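Local coordinates for DNA protection during starvation protein (Brevibacillus brevis, PDB 1N1Q) that forms a hollow twelve-subunit shell that probably oxidises ferrous iron with hydrogen peroxide, stores it as mineral and so shields DNA from oxidative damage, at residues Val17-Val22 and Val108-Val113; Tyr24-Asn29 and Val101-Asp106. All coordinates share one frame; numbering follows the deposited sequence.

Contact 1. Residues Val17-Val22 and Val108-Val113; sequences VANWVV and VGELKV
In the four-helix bundle of this ferritin-like Dps subunit, Asn19 and Glu110 join helix 4-33 to helix 93-120, and the pair illustrates how two neighbouring helices of a bundle can be linked at one level by polar side chains. The CA atoms of Asn19 and Glu110 stand 10.6 Å apart, and the two side chains approach from opposite directions until Asn19 ND2 lies 3.0 Å from Glu110 OE1. This hydrogen bond is weak, since the N-H···O angle is only 126°, although the amide and carboxylate planes are turned just 29° from each other. The glutamate, extended beyond CG (chi2 -172°), and the shorter asparagine share the span almost evenly. Only 63 Å² is buried between the two segments, so the contact amounts to a single polar bridge.

Both ends are gripped more firmly from outside. Asn19 OD1 accepts hydrogen bonds from the backbone N atoms of Ser83 and Ile84, and Glu110 OE2 is bonded to Ser83 OG. Gln16 joins in from one turn earlier on helix 4-33, its OE1 bonded to Asn19 ND2 and its NE2 to Glu110 OE1. The bridge therefore also tethers the long connection between helices 39-66 and 93-120 where it passes these two helices. The chemistry implies a shared network in which the buried amide is satisfied through both of its polar atoms, while the glutamate's negative charge is probably stabilised chiefly by neutral donors, with Arg15 adding only a long, weak ion pair.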
loop_
_atom_site.group_PDB
_atom_site.type_symbol
_atom_site.label_atom_id
_atom_site.label_comp_id
_atom_site.label_asym_id
_atom_site.label_seq_id
_atom_site.Cartn_x
_atom_site.Cartn_y
_atom_site.Cartn_z
ATOM N N VAL A 17 -0.968 25.926 14.561
ATOM C CA VAL A 17 -0.429 24.670 14.058
ATOM C C VAL A 17 0.111 23.949 15.287
ATOM O O VAL A 17 -0.140 22.765 15.481
ATOM C CB VAL A 17 0.738 24.892 13.057
ATOM C CG1 VAL A 17 1.484 23.578 12.828
ATOM C CG2 VAL A 17 0.201 25.413 11.723
ATOM N N ALA A 18 0.831 24.690 16.129
ATOM C CA ALA A 18 1.408 24.120 17.339
ATOM C C ALA A 18 0.309 23.631 18.282
ATOM O O ALA A 18 0.412 22.541 18.852
ATOM C CB ALA A 18 2.282 25.158 18.042
ATOM N N ASN A 19 -0.741 24.438 18.438
ATOM C CA ASN A 19 -1.849 24.073 19.317
ATOM C C ASN A 19 -2.519 22.783 18.877
ATOM O O ASN A 19 -2.781 21.905 19.698
ATOM C CB ASN A 19 -2.898 25.188 19.374
ATOM C CG ASN A 19 -2.517 26.299 20.327
ATOM O OD1 ASN A 19 -1.760 26.080 21.267
ATOM N ND2 ASN A 19 -3.058 27.492 20.105
ATOM N N TRP A 20 -2.803 22.670 17.583
ATOM C CA TRP A 20 -3.459 21.481 17.068
ATOM C C TRP A 20 -2.573 20.249 17.035
ATOM O O TRP A 20 -3.074 19.121 17.086
ATOM C CB TRP A 20 -4.070 21.767 15.693
ATOM C CG TRP A 20 -5.333 22.558 15.824
ATOM C CD1 TRP A 20 -5.509 23.887 15.556
ATOM C CD2 TRP A 20 -6.572 22.090 16.367
ATOM N NE1 TRP A 20 -6.783 24.278 15.905
ATOM C CE2 TRP A 20 -7.456 23.194 16.408
ATOM C CE3 TRP A 20 -7.020 20.844 16.829
ATOM C CZ2 TRP A 20 -8.762 23.091 16.892
ATOM C CZ3 TRP A 20 -8.320 20.739 17.312
ATOM C CH2 TRP A 20 -9.175 21.858 17.341
ATOM N N VAL A 21 -1.263 20.450 16.948
ATOM C CA VAL A 21 -0.342 19.315 16.971
ATOM C C VAL A 21 -0.394 18.763 18.394
ATOM O O VAL A 21 -0.394 17.556 18.605
ATOM C CB VAL A 21 1.105 19.741 16.623
ATOM C CG1 VAL A 21 2.058 18.544 16.733
ATOM C CG2 VAL A 21 1.145 20.298 15.229
ATOM N N VAL A 22 -0.452 19.661 19.370
ATOM C CA VAL A 22 -0.550 19.247 20.769
ATOM C C VAL A 22 -1.903 18.556 20.998
ATOM O O VAL A 22 -1.969 17.473 21.588
ATOM C CB VAL A 22 -0.439 20.465 21.733
ATOM C CG1 VAL A 22 -0.907 20.074 23.136
ATOM C CG2 VAL A 22 1.001 20.962 21.780
ATOM N N VAL A 108 -10.849 29.755 20.802
ATOM C CA VAL A 108 -11.807 30.687 20.203
ATOM C C VAL A 108 -11.306 32.114 20.413
ATOM O O VAL A 108 -11.350 32.939 19.501
ATOM C CB VAL A 108 -13.216 30.540 20.829
ATOM C CG1 VAL A 108 -14.074 31.770 20.508
ATOM C CG2 VAL A 108 -13.897 29.295 20.272
ATOM N N GLY A 109 -10.819 32.388 21.618
ATOM C CA GLY A 109 -10.300 33.709 21.919
ATOM C C GLY A 109 -9.078 34.027 21.075
ATOM O O GLY A 109 -8.950 35.135 20.551
ATOM N N GLU A 110 -8.176 33.058 20.941
ATOM C CA GLU A 110 -6.970 33.261 20.148
ATOM C C GLU A 110 -7.312 33.403 18.672
ATOM O O GLU A 110 -6.680 34.181 17.953
ATOM C CB GLU A 110 -5.989 32.097 20.346
ATOM C CG GLU A 110 -5.463 31.966 21.772
ATOM C CD GLU A 110 -4.352 30.937 21.905
ATOM O OE1 GLU A 110 -4.106 30.178 20.944
ATOM O OE2 GLU A 110 -3.728 30.877 22.984
ATOM N N LEU A 111 -8.313 32.655 18.216
ATOM C CA LEU A 111 -8.708 32.721 16.814
ATOM C C LEU A 111 -9.264 34.101 16.475
ATOM O O LEU A 111 -9.027 34.626 15.388
ATOM C CB LEU A 111 -9.727 31.620 16.498
ATOM C CG LEU A 111 -9.106 30.212 16.372
ATOM C CD1 LEU A 111 -10.208 29.158 16.322
ATOM C CD2 LEU A 111 -8.226 30.148 15.122
ATOM N N LYS A 112 -9.992 34.701 17.413
ATOM C CA LYS A 112 -10.543 36.036 17.181
ATOM C C LYS A 112 -9.404 37.043 17.013
ATOM O O LYS A 112 -9.441 37.897 16.131
ATOM C CB LYS A 112 -11.442 36.463 18.347
ATOM C CG LYS A 112 -12.766 35.708 18.436
ATOM C CD LYS A 112 -13.553 36.144 19.654
ATOM C CE LYS A 112 -14.843 35.347 19.797
ATOM N NZ LYS A 112 -15.526 35.630 21.090
ATOM N N VAL A 113 -8.390 36.938 17.865
ATOM C CA VAL A 113 -7.244 37.837 17.789
ATOM C C VAL A 113 -6.474 37.651 16.480
ATOM O O VAL A 113 -6.125 38.625 15.815
ATOM C CB VAL A 113 -6.274 37.604 18.978
ATOM C CG1 VAL A 113 -4.937 38.303 18.719
ATOM C CG2 VAL A 113 -6.894 38.134 20.266
#

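Contact 2. Residues Tyr24-Asn29 and Val101-Asp106; sequences YVKLHN and VNDFVD
Lys26 and Asp103 form a salt bridge between helices 4-33 and 93-120, which run antiparallel as neighbours in the ferritin-like four-helix bundle. The close part of the contact is the charged pair itself: Lys26 NZ sits 2.6 Å from Asp103 OD2, on the syn lone pair of that oxygen. Behind the ammonium, Lys26 CE also passes 3.4 Å from Asp103 OD2. The lysine can span the gap because CG leaves CB anti to the backbone N (chi1 -167°) and every later torsion is close to 180°, so the chain is at full stretch.

Lys85 O, in the connection leading into helix 93-120, is a further acceptor for NZ, and Ile84 packs on both Lys26 and Asp103. A shorter, uncharged alanine here would probably leave the Asp103 carboxylate without its counter-charge and remove a tie between the helices and this connection.

Elsewhere the segments meet loosely. On the bundle side of the salt bridge, Leu27 and Phe104 incline toward each other without touching, Leu27 CD1 staying 5.3 Å from Phe104 CZ. Asp103 is partly exposed, and its second oxygen, not directly bonded to the lysine across this contact, is joined to it by a water that donates to Asp103 OD1 at 2.8 Å and accepts from Lys26 NZ at 3.2 Å.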
loop_
_atom_site.group_PDB
_atom_site.type_symbol
_atom_site.label_atom_id
_atom_site.label_comp_id
_atom_site.label_asym_id
_atom_site.label_seq_id
_atom_site.Cartn_x
_atom_site.Cartn_y
_atom_site.Cartn_z
ATOM N N TYR A 24 -3.826 17.036 18.869
ATOM C CA TYR A 24 -3.960 15.757 18.182
ATOM C C TYR A 24 -3.591 14.644 19.158
ATOM O O TYR A 24 -4.260 13.612 19.230
ATOM C CB TYR A 24 -3.040 15.701 16.959
ATOM C CG TYR A 24 -3.074 14.372 16.229
ATOM C CD1 TYR A 24 -4.160 14.016 15.422
ATOM C CD2 TYR A 24 -2.018 13.472 16.346
ATOM C CE1 TYR A 24 -4.187 12.793 14.749
ATOM C CE2 TYR A 24 -2.037 12.249 15.681
ATOM C CZ TYR A 24 -3.119 11.917 14.883
ATOM O OH TYR A 24 -3.123 10.714 14.212
ATOM N N VAL A 25 -2.523 14.860 19.917
ATOM C CA VAL A 25 -2.087 13.855 20.882
ATOM C C VAL A 25 -2.899 13.895 22.175
ATOM O O VAL A 25 -3.148 12.861 22.791
ATOM C CB VAL A 25 -0.582 14.010 21.193
ATOM C CG1 VAL A 25 -0.200 13.217 22.453
ATOM C CG2 VAL A 25 0.231 13.509 20.018
ATOM N N LYS A 26 -3.339 15.083 22.570
ATOM C CA LYS A 26 -4.125 15.223 23.791
ATOM C C LYS A 26 -5.471 14.517 23.638
ATOM O O LYS A 26 -5.941 13.834 24.552
ATOM C CB LYS A 26 -4.339 16.705 24.112
ATOM C CG LYS A 26 -4.869 16.977 25.525
ATOM C CD LYS A 26 -4.927 18.485 25.803
ATOM C CE LYS A 26 -5.290 18.793 27.252
ATOM N NZ LYS A 26 -5.243 20.266 27.515
ATOM N N LEU A 27 -6.085 14.680 22.472
ATOM C CA LEU A 27 -7.368 14.054 22.191
ATOM C C LEU A 27 -7.217 12.533 22.107
ATOM O O LEU A 27 -8.134 11.784 22.459
ATOM C CB LEU A 27 -7.946 14.628 20.901
ATOM C CG LEU A 27 -8.347 16.101 21.074
ATOM C CD1 LEU A 27 -8.591 16.747 19.722
ATOM C CD2 LEU A 27 -9.603 16.187 21.955
ATOM N N HIS A 28 -6.056 12.080 21.644
ATOM C CA HIS A 28 -5.765 10.646 21.576
ATOM C C HIS A 28 -5.663 10.162 23.015
ATOM O O HIS A 28 -6.139 9.085 23.359
ATOM C CB HIS A 28 -4.430 10.394 20.855
ATOM C CG HIS A 28 -4.576 10.127 19.389
ATOM N ND1 HIS A 28 -4.901 8.885 18.886
ATOM C CD2 HIS A 28 -4.445 10.943 18.316
ATOM C CE1 HIS A 28 -4.961 8.946 17.567
ATOM N NE2 HIS A 28 -4.687 10.183 17.196
ATOM N N ASN A 29 -5.044 10.984 23.856
ATOM C CA ASN A 29 -4.874 10.654 25.270
ATOM C C ASN A 29 -6.231 10.377 25.902
ATOM O O ASN A 29 -6.424 9.364 26.563
ATOM C CB ASN A 29 -4.185 11.807 26.008
ATOM C CG ASN A 29 -3.844 11.463 27.447
ATOM O OD1 ASN A 29 -4.718 11.106 28.236
ATOM N ND2 ASN A 29 -2.563 11.575 27.797
ATOM N N VAL A 101 -13.389 21.627 26.732
ATOM C CA VAL A 101 -14.176 22.855 26.739
ATOM C C VAL A 101 -13.246 24.038 27.021
ATOM O O VAL A 101 -13.293 25.042 26.316
ATOM C CB VAL A 101 -15.287 22.816 27.812
ATOM C CG1 VAL A 101 -15.876 24.213 28.014
ATOM C CG2 VAL A 101 -16.386 21.847 27.382
ATOM N N ASN A 102 -12.393 23.901 28.037
ATOM C CA ASN A 102 -11.456 24.963 28.388
ATOM C C ASN A 102 -10.518 25.279 27.225
ATOM O O ASN A 102 -10.310 26.440 26.888
ATOM C CB ASN A 102 -10.612 24.583 29.609
ATOM C CG ASN A 102 -11.428 24.504 30.881
ATOM O OD1 ASN A 102 -12.502 25.099 30.982
ATOM N ND2 ASN A 102 -10.916 23.776 31.866
ATOM N N ASP A 103 -9.951 24.243 26.615
ATOM C CA ASP A 103 -9.034 24.435 25.497
ATOM C C ASP A 103 -9.716 25.101 24.303
ATOM O O ASP A 103 -9.194 26.066 23.732
ATOM C CB ASP A 103 -8.427 23.094 25.071
ATOM C CG ASP A 103 -7.467 22.535 26.109
ATOM O OD1 ASP A 103 -7.127 23.262 27.061
ATOM O OD2 ASP A 103 -7.053 21.374 25.964
ATOM N N PHE A 104 -10.878 24.582 23.916
ATOM C CA PHE A 104 -11.600 25.160 22.785
ATOM C C PHE A 104 -11.981 26.612 23.058
ATOM O O PHE A 104 -11.942 27.453 22.163
ATOM C CB PHE A 104 -12.852 24.339 22.470
ATOM C CG PHE A 104 -12.577 23.057 21.720
ATOM C CD1 PHE A 104 -13.634 22.278 21.246
ATOM C CD2 PHE A 104 -11.274 22.635 21.470
ATOM C CE1 PHE A 104 -13.394 21.099 20.539
ATOM C CE2 PHE A 104 -11.027 21.455 20.763
ATOM C CZ PHE A 104 -12.079 20.690 20.297
ATOM N N VAL A 105 -12.349 26.908 24.297
ATOM C CA VAL A 105 -12.709 28.273 24.655
ATOM C C VAL A 105 -11.484 29.177 24.499
ATOM O O VAL A 105 -11.593 30.293 23.996
ATOM C CB VAL A 105 -13.242 28.357 26.108
ATOM C CG1 VAL A 105 -13.468 29.816 26.509
ATOM C CG2 VAL A 105 -14.544 27.592 26.219
ATOM N N ASP A 106 -10.323 28.678 24.917
ATOM C CA ASP A 106 -9.089 29.439 24.805
ATOM C C ASP A 106 -8.781 29.683 23.320
ATOM O O ASP A 106 -8.467 30.805 22.915
ATOM C CB ASP A 106 -7.951 28.668 25.476
ATOM C CG ASP A 106 -6.707 29.517 25.678
ATOM O OD1 ASP A 106 -6.857 30.735 25.887
ATOM O OD2 ASP A 106 -5.596 28.951 25.656
HETATM O O HOH W 1 -7.394 21.677 29.353
#

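How the contacts relate
Contacts 1 and 2 are two successive cross-links between the same pair of helices, 4-33 and 93-120, with centres about 11 Å apart. Along the chain the order is 17-22, 24-29, 101-106, 108-113, so contact 2 is nested inside the loop closed by contact 1, as antiparallel helices require. Between them Trp20 of contact 1 packs on Phe104 of contact 2, CH2 lying 3.9 Å from CE2, which adds an apolar join inside the bundle to the polar ones. Helix 4-33 also faces the second subunit: Tyr24 stacks on Tyr24 of that subunit. Helix 4-33, which carries the iron ligand His31, thus contributes to an interface consistent with the two-fold one at which Dps builds its di-iron centres.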